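Local coordinates for intimin adherence protein (Escherichia coli O157:H7, PDB 3NCX) that probably mediates bacterial attachment to host cells as an outer-membrane adhesin whose C-terminal region recognises the translocated receptor Tir, at residues 30-34 against 93-99; 55-59 against 70-75. The protein carries 1 engineered substitution. One frame throughout, in Å; residues are numbered along the deposited sequence.

In the fold
Interaction 2 (55-59 against 70-75) belongs to the Ig-like domain, whereas interaction 1 (30-34 against 93-99) pairs strand 32-33 with strand 97-103, the first long strand of the C-type lectin domain; their centres are about 11 Å apart. Along the chain, residues 30-34 come first, then both segments of interaction 2, then 93-99, so that interaction 1 brackets the other. The two contacts also touch directly: Ser-74 OG hydrogen-bonds to Ala-93 N, and Lys-72 NZ to Pro-94 O, while the Trp-32 ring packs on Gly-73. Such linkage is consistent with a firmly connected pair of domains at the adhesive end of intimin.

Interaction 1: 30-34 against 93-99; sequences NIWLQ and APSYMIK
A short parallel beta pairing joins strand 32-33 to strand 97-103, the first strand of the C-type lectin domain. Both strands are extended, with Trp-32 opposite Met-97 (CA-CA 4.5 Å) and Leu-33 opposite Ile-98 (5.1 Å). The ladder runs Trp-32 N to Tyr-96 O (3.1 Å), Ile-98 N to Trp-32 O (3.0 Å) and Gln-34 N to Ile-98 O (3.0 Å). Side chains alternate across it. On one face Trp-32, chi1 m with chi2 near 0°, turns one face of its indole to Pro-94, whose CD sits 3.3 Å from the six-membered ring centroid, almost on the normal, in a CH-pi contact. Met-97 (t, t, p) lays CG 3.6 Å from Trp-32 CB and brings its sulfur to the ring edge. On the other face Leu-33 (t, p) meets Ile-98, CD1 to CG2 3.8 Å, and both pack on Ile-127 of helix 121-131. Ile-31 and Tyr-96 both take chi1 p, which places Ile-31 CG2 over the phenol ring, 3.7 Å from its centroid; the Tyr-96 hydroxyl bonds to Val-123 O. Lys-99 NZ forms a salt bridge with Glu-189 OE1. Ahead of the paired residues, Asn-30 (chi1 t) accepts Ser-95 N on OD1 at 3.1 Å, and a water donates to Asn-30 OD1 and Ala-93 O, 2.7 Å from each.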
loop_
_atom_site.group_PDB
_atom_site.type_symbol
_atom_site.label_atom_id
_atom_site.label_comp_id
_atom_site.label_asym_id
_atom_site.label_seq_id
_atom_site.Cartn_x
_atom_site.Cartn_y
_atom_site.Cartn_z
ATOM N N ASN A 30 -0.521 6.187 7.345
ATOM C CA ASN A 30 -1.898 5.997 7.779
ATOM C C ASN A 30 -2.781 5.539 6.625
ATOM O O ASN A 30 -3.625 4.662 6.787
ATOM C CB ASN A 30 -2.452 7.286 8.383
ATOM C CG ASN A 30 -3.945 7.220 8.628
ATOM O OD1 ASN A 30 -4.513 6.139 8.792
ATOM N ND2 ASN A 30 -4.593 8.380 8.652
ATOM N N ILE A 31 -2.583 6.141 5.458
ATOM C CA ILE A 31 -3.321 5.743 4.265
ATOM C C ILE A 31 -2.551 4.670 3.501
ATOM O O ILE A 31 -1.327 4.730 3.389
ATOM C CB ILE A 31 -3.624 6.944 3.349
ATOM C CG1 ILE A 31 -2.335 7.678 2.977
ATOM C CG2 ILE A 31 -4.594 7.894 4.030
ATOM C CD1 ILE A 31 -2.549 8.869 2.065
ATOM N N TRP A 32 -3.273 3.682 2.984
ATOM C CA TRP A 32 -2.631 2.528 2.373
ATOM C C TRP A 32 -2.828 2.424 0.866
ATOM O O TRP A 32 -3.866 2.804 0.327
ATOM C CB TRP A 32 -3.124 1.235 3.027
ATOM C CG TRP A 32 -2.681 1.052 4.444
ATOM C CD1 TRP A 32 -1.946 1.923 5.198
ATOM C CD2 TRP A 32 -2.946 -0.079 5.281
ATOM N NE1 TRP A 32 -1.738 1.402 6.454
ATOM C CE2 TRP A 32 -2.344 0.174 6.529
ATOM C CE3 TRP A 32 -3.635 -1.281 5.095
ATOM C CZ2 TRP A 32 -2.411 -0.730 7.585
ATOM C CZ3 TRP A 32 -3.703 -2.176 6.143
ATOM C CH2 TRP A 32 -3.094 -1.898 7.373
ATOM N N LEU A 33 -1.802 1.910 0.197
ATOM C CA LEU A 33 -1.934 1.399 -1.154
ATOM C C LEU A 33 -1.970 -0.115 -1.047
ATOM O O LEU A 33 -1.031 -0.721 -0.528
ATOM C CB LEU A 33 -0.740 1.815 -2.009
ATOM C CG LEU A 33 -0.581 0.997 -3.292
ATOM C CD1 LEU A 33 -1.783 1.193 -4.203
ATOM C CD2 LEU A 33 0.711 1.351 -4.009
ATOM N N GLN A 34 -3.047 -0.735 -1.519
ATOM C CA GLN A 34 -3.137 -2.187 -1.452
ATOM C C GLN A 34 -1.941 -2.808 -2.162
ATOM O O GLN A 34 -1.626 -2.446 -3.295
ATOM C CB GLN A 34 -4.438 -2.701 -2.065
ATOM C CG GLN A 34 -4.640 -4.198 -1.874
ATOM C CD GLN A 34 -5.925 -4.705 -2.498
ATOM O OE1 GLN A 34 -6.591 -5.583 -1.949
ATOM N NE2 GLN A 34 -6.277 -4.157 -3.656
ATOM N N ALA A 93 -4.959 -0.282 11.499
ATOM C CA ALA A 93 -5.779 -0.191 10.297
ATOM C C ALA A 93 -5.763 1.234 9.758
ATOM O O ALA A 93 -5.742 2.194 10.529
ATOM C CB ALA A 93 -7.200 -0.634 10.586
ATOM N N PRO A 94 -5.772 1.376 8.427
ATOM C CA PRO A 94 -5.694 2.686 7.778
ATOM C C PRO A 94 -7.020 3.434 7.823
ATOM O O PRO A 94 -8.065 2.822 8.037
ATOM C CB PRO A 94 -5.362 2.325 6.330
ATOM C CG PRO A 94 -6.012 1.006 6.134
ATOM C CD PRO A 94 -5.854 0.280 7.446
ATOM N N SER A 95 -6.971 4.749 7.630
ATOM C CA SER A 95 -8.187 5.532 7.467
ATOM C C SER A 95 -8.889 5.068 6.199
ATOM O O SER A 95 -10.110 4.937 6.163
ATOM C CB SER A 95 -7.866 7.026 7.386
ATOM O OG SER A 95 -6.978 7.303 6.319
ATOM N N TYR A 96 -8.101 4.817 5.157
ATOM C CA TYR A 96 -8.617 4.223 3.928
ATOM C C TYR A 96 -7.516 3.504 3.157
ATOM O O TYR A 96 -6.331 3.790 3.330
ATOM C CB TYR A 96 -9.291 5.275 3.040
ATOM C CG TYR A 96 -8.350 6.276 2.404
ATOM C CD1 TYR A 96 -7.580 5.934 1.298
ATOM C CD2 TYR A 96 -8.250 7.574 2.894
ATOM C CE1 TYR A 96 -6.724 6.852 0.708
ATOM C CE2 TYR A 96 -7.401 8.496 2.309
ATOM C CZ TYR A 96 -6.641 8.131 1.217
ATOM O OH TYR A 96 -5.794 9.048 0.636
ATOM N N MET A 97 -7.917 2.563 2.309
ATOM C CA MET A 97 -6.974 1.842 1.467
ATOM C C MET A 97 -7.444 1.852 0.019
ATOM O O MET A 97 -8.636 1.712 -0.256
ATOM C CB MET A 97 -6.803 0.403 1.954
ATOM C CG MET A 97 -5.795 -0.396 1.150
ATOM S SD MET A 97 -5.858 -2.154 1.521
ATOM C CE MET A 97 -7.533 -2.542 1.019
ATOM N N ILE A 98 -6.502 2.016 -0.902
ATOM C CA ILE A 98 -6.823 2.090 -2.324
ATOM C C ILE A 98 -6.670 0.737 -3.016
ATOM O O ILE A 98 -5.645 0.067 -2.880
ATOM C CB ILE A 98 -5.961 3.156 -3.037
ATOM C CG1 ILE A 98 -6.806 4.388 -3.364
ATOM C CG2 ILE A 98 -5.334 2.600 -4.301
ATOM C CD1 ILE A 98 -7.389 5.064 -2.149
ATOM N N LYS A 99 -7.708 0.337 -3.745
ATOM C CA LYS A 99 -7.682 -0.905 -4.507
ATOM C C LYS A 99 -7.703 -0.605 -5.997
ATOM O O LYS A 99 -8.328 0.358 -6.437
ATOM C CB LYS A 99 -8.879 -1.791 -4.155
ATOM C CG LYS A 99 -8.891 -2.327 -2.736
ATOM C CD LYS A 99 -10.039 -3.308 -2.544
ATOM C CE LYS A 99 -10.133 -3.781 -1.102
ATOM N NZ LYS A 99 -11.259 -4.739 -0.900
HETATM O O HOH W 1 -3.736 3.979 10.229
#

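Interaction 2: 55-59 against 70-75; sequences NTSIA and NGKGSV
Ile-58 O is the polar hub, accepting two backbone hydrogen bonds, from Asn-70 N and Gly-71 N, each at 2.9 Å. A third bond runs from Asn-70 ND2 to Thr-56 O (3.2 Å), set by chi1 m and chi2 -37° of Asn-70. Residues 56-58 have helical phi/psi and form a tight turn: Asn-55 O receives both Ile-58 N and Ala-59 N at 3.2 Å, while Asn-55 OD1 takes a weak bond from Ser-57 N. Against this turn 70-75 bends round, with Ile-58 nearest Gly-71 (CA-CA 4.1 Å), Ala-59 nearest Asn-70 (4.9 Å) and Asn-55 nearest Val-75 (6.1 Å). Two glycines permit the close approach. A CB on Gly-71 would clash with Ser-57 O, and one on Gly-73 (phi 158°, psi 176°) with Ile-58 CD1 and its own preceding carbonyl. Ile-58, chi1 m and chi2 t, fills the bend: CD1 comes 3.0 Å from Ser-74 O, and CG2 lies 3.2 Å from Gly-73 O and 3.7 Å from Val-75 CG1. Val-75 (chi1 p) also sets CG1 3.9 Å from Ala-59 CB and CG2 3.5 Å from Asn-55 CB. This is loop-to-loop packing within the Ig-like domain: 55-59 links strand 49-53 to strand 59-61, while the loop 70-75 leads from strand 66-69, the antiparallel partner of 59-61, into strand 75-81.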
loop_
_atom_site.group_PDB
_atom_site.type_symbol
_atom_site.label_atom_id
_atom_site.label_comp_id
_atom_site.label_asym_id
_atom_site.label_seq_id
_atom_site.Cartn_x
_atom_site.Cartn_y
_atom_site.Cartn_z
ATOM N N ASN A 55 -2.522 -12.711 10.688
ATOM C CA ASN A 55 -3.673 -12.600 9.803
ATOM C C ASN A 55 -3.260 -12.197 8.391
ATOM O O ASN A 55 -3.028 -11.019 8.112
ATOM C CB ASN A 55 -4.691 -11.603 10.363
ATOM C CG ASN A 55 -6.067 -11.766 9.745
ATOM O OD1 ASN A 55 -6.204 -12.276 8.633
ATOM N ND2 ASN A 55 -7.096 -11.335 10.468
ATOM N N THR A 56 -3.170 -13.185 7.505
ATOM C CA THR A 56 -2.756 -12.954 6.126
ATOM C C THR A 56 -3.780 -12.122 5.360
ATOM O O THR A 56 -3.432 -11.390 4.433
ATOM C CB THR A 56 -2.525 -14.284 5.381
ATOM O OG1 THR A 56 -1.548 -15.064 6.081
ATOM C CG2 THR A 56 -2.039 -14.024 3.962
ATOM N N SER A 57 -5.044 -12.240 5.751
ATOM C CA SER A 57 -6.116 -11.483 5.117
ATOM C C SER A 57 -5.805 -9.992 5.125
ATOM O O SER A 57 -6.197 -9.260 4.217
ATOM C CB SER A 57 -7.448 -11.740 5.824
ATOM O OG SER A 57 -8.448 -10.840 5.375
ATOM N N ILE A 58 -5.098 -9.548 6.159
ATOM C CA ILE A 58 -4.759 -8.138 6.295
ATOM C C ILE A 58 -3.366 -7.830 5.754
ATOM O O ILE A 58 -3.175 -6.838 5.050
ATOM C CB ILE A 58 -4.876 -7.668 7.758
ATOM C CG1 ILE A 58 -6.333 -7.753 8.215
ATOM C CG2 ILE A 58 -4.352 -6.246 7.910
ATOM C CD1 ILE A 58 -6.568 -7.241 9.615
ATOM N N ALA A 59 -2.399 -8.684 6.072
ATOM C CA ALA A 59 -1.029 -8.467 5.620
ATOM C C ALA A 59 -0.196 -9.746 5.624
ATOM O O ALA A 59 -0.469 -10.676 6.383
ATOM C CB ALA A 59 -0.357 -7.392 6.465
ATOM N N ASN A 70 -2.460 -6.531 2.305
ATOM C CA ASN A 70 -3.416 -7.286 1.506
ATOM C C ASN A 70 -4.861 -6.864 1.745
ATOM O O ASN A 70 -5.708 -6.999 0.861
ATOM C CB ASN A 70 -3.259 -8.786 1.765
ATOM C CG ASN A 70 -1.878 -9.303 1.405
ATOM O OD1 ASN A 70 -1.275 -8.871 0.420
ATOM N ND2 ASN A 70 -1.369 -10.235 2.204
ATOM N N GLY A 71 -5.142 -6.355 2.939
ATOM C CA GLY A 71 -6.501 -5.992 3.294
ATOM C C GLY A 71 -6.601 -4.928 4.368
ATOM O O GLY A 71 -5.724 -4.801 5.221
ATOM N N LYS A 72 -7.687 -4.164 4.320
ATOM C CA LYS A 72 -7.941 -3.110 5.291
ATOM C C LYS A 72 -8.204 -3.709 6.670
ATOM O O LYS A 72 -9.157 -4.466 6.854
ATOM C CB LYS A 72 -9.142 -2.274 4.846
ATOM C CG LYS A 72 -9.366 -0.994 5.638
ATOM C CD LYS A 72 -10.704 -0.365 5.268
ATOM C CE LYS A 72 -10.783 1.091 5.692
ATOM N NZ LYS A 72 -10.631 1.260 7.159
ATOM N N GLY A 73 -7.355 -3.368 7.635
ATOM C CA GLY A 73 -7.519 -3.850 8.995
ATOM C C GLY A 73 -6.240 -3.810 9.809
ATOM O O GLY A 73 -5.176 -3.464 9.295
ATOM N N SER A 74 -6.348 -4.165 11.086
ATOM C CA SER A 74 -5.196 -4.187 11.981
ATOM C C SER A 74 -4.701 -5.614 12.185
ATOM O O SER A 74 -5.496 -6.534 12.377
ATOM C CB SER A 74 -5.556 -3.569 13.334
ATOM O OG SER A 74 -6.150 -2.293 13.178
ATOM N N VAL A 75 -3.384 -5.794 12.151
ATOM C CA VAL A 75 -2.797 -7.119 12.308
ATOM C C VAL A 75 -1.469 -7.055 13.056
ATOM O O VAL A 75 -0.779 -6.035 13.034
ATOM C CB VAL A 75 -2.578 -7.799 10.942
ATOM C CG1 VAL A 75 -1.518 -7.054 10.145
ATOM C CG2 VAL A 75 -2.187 -9.259 11.125
#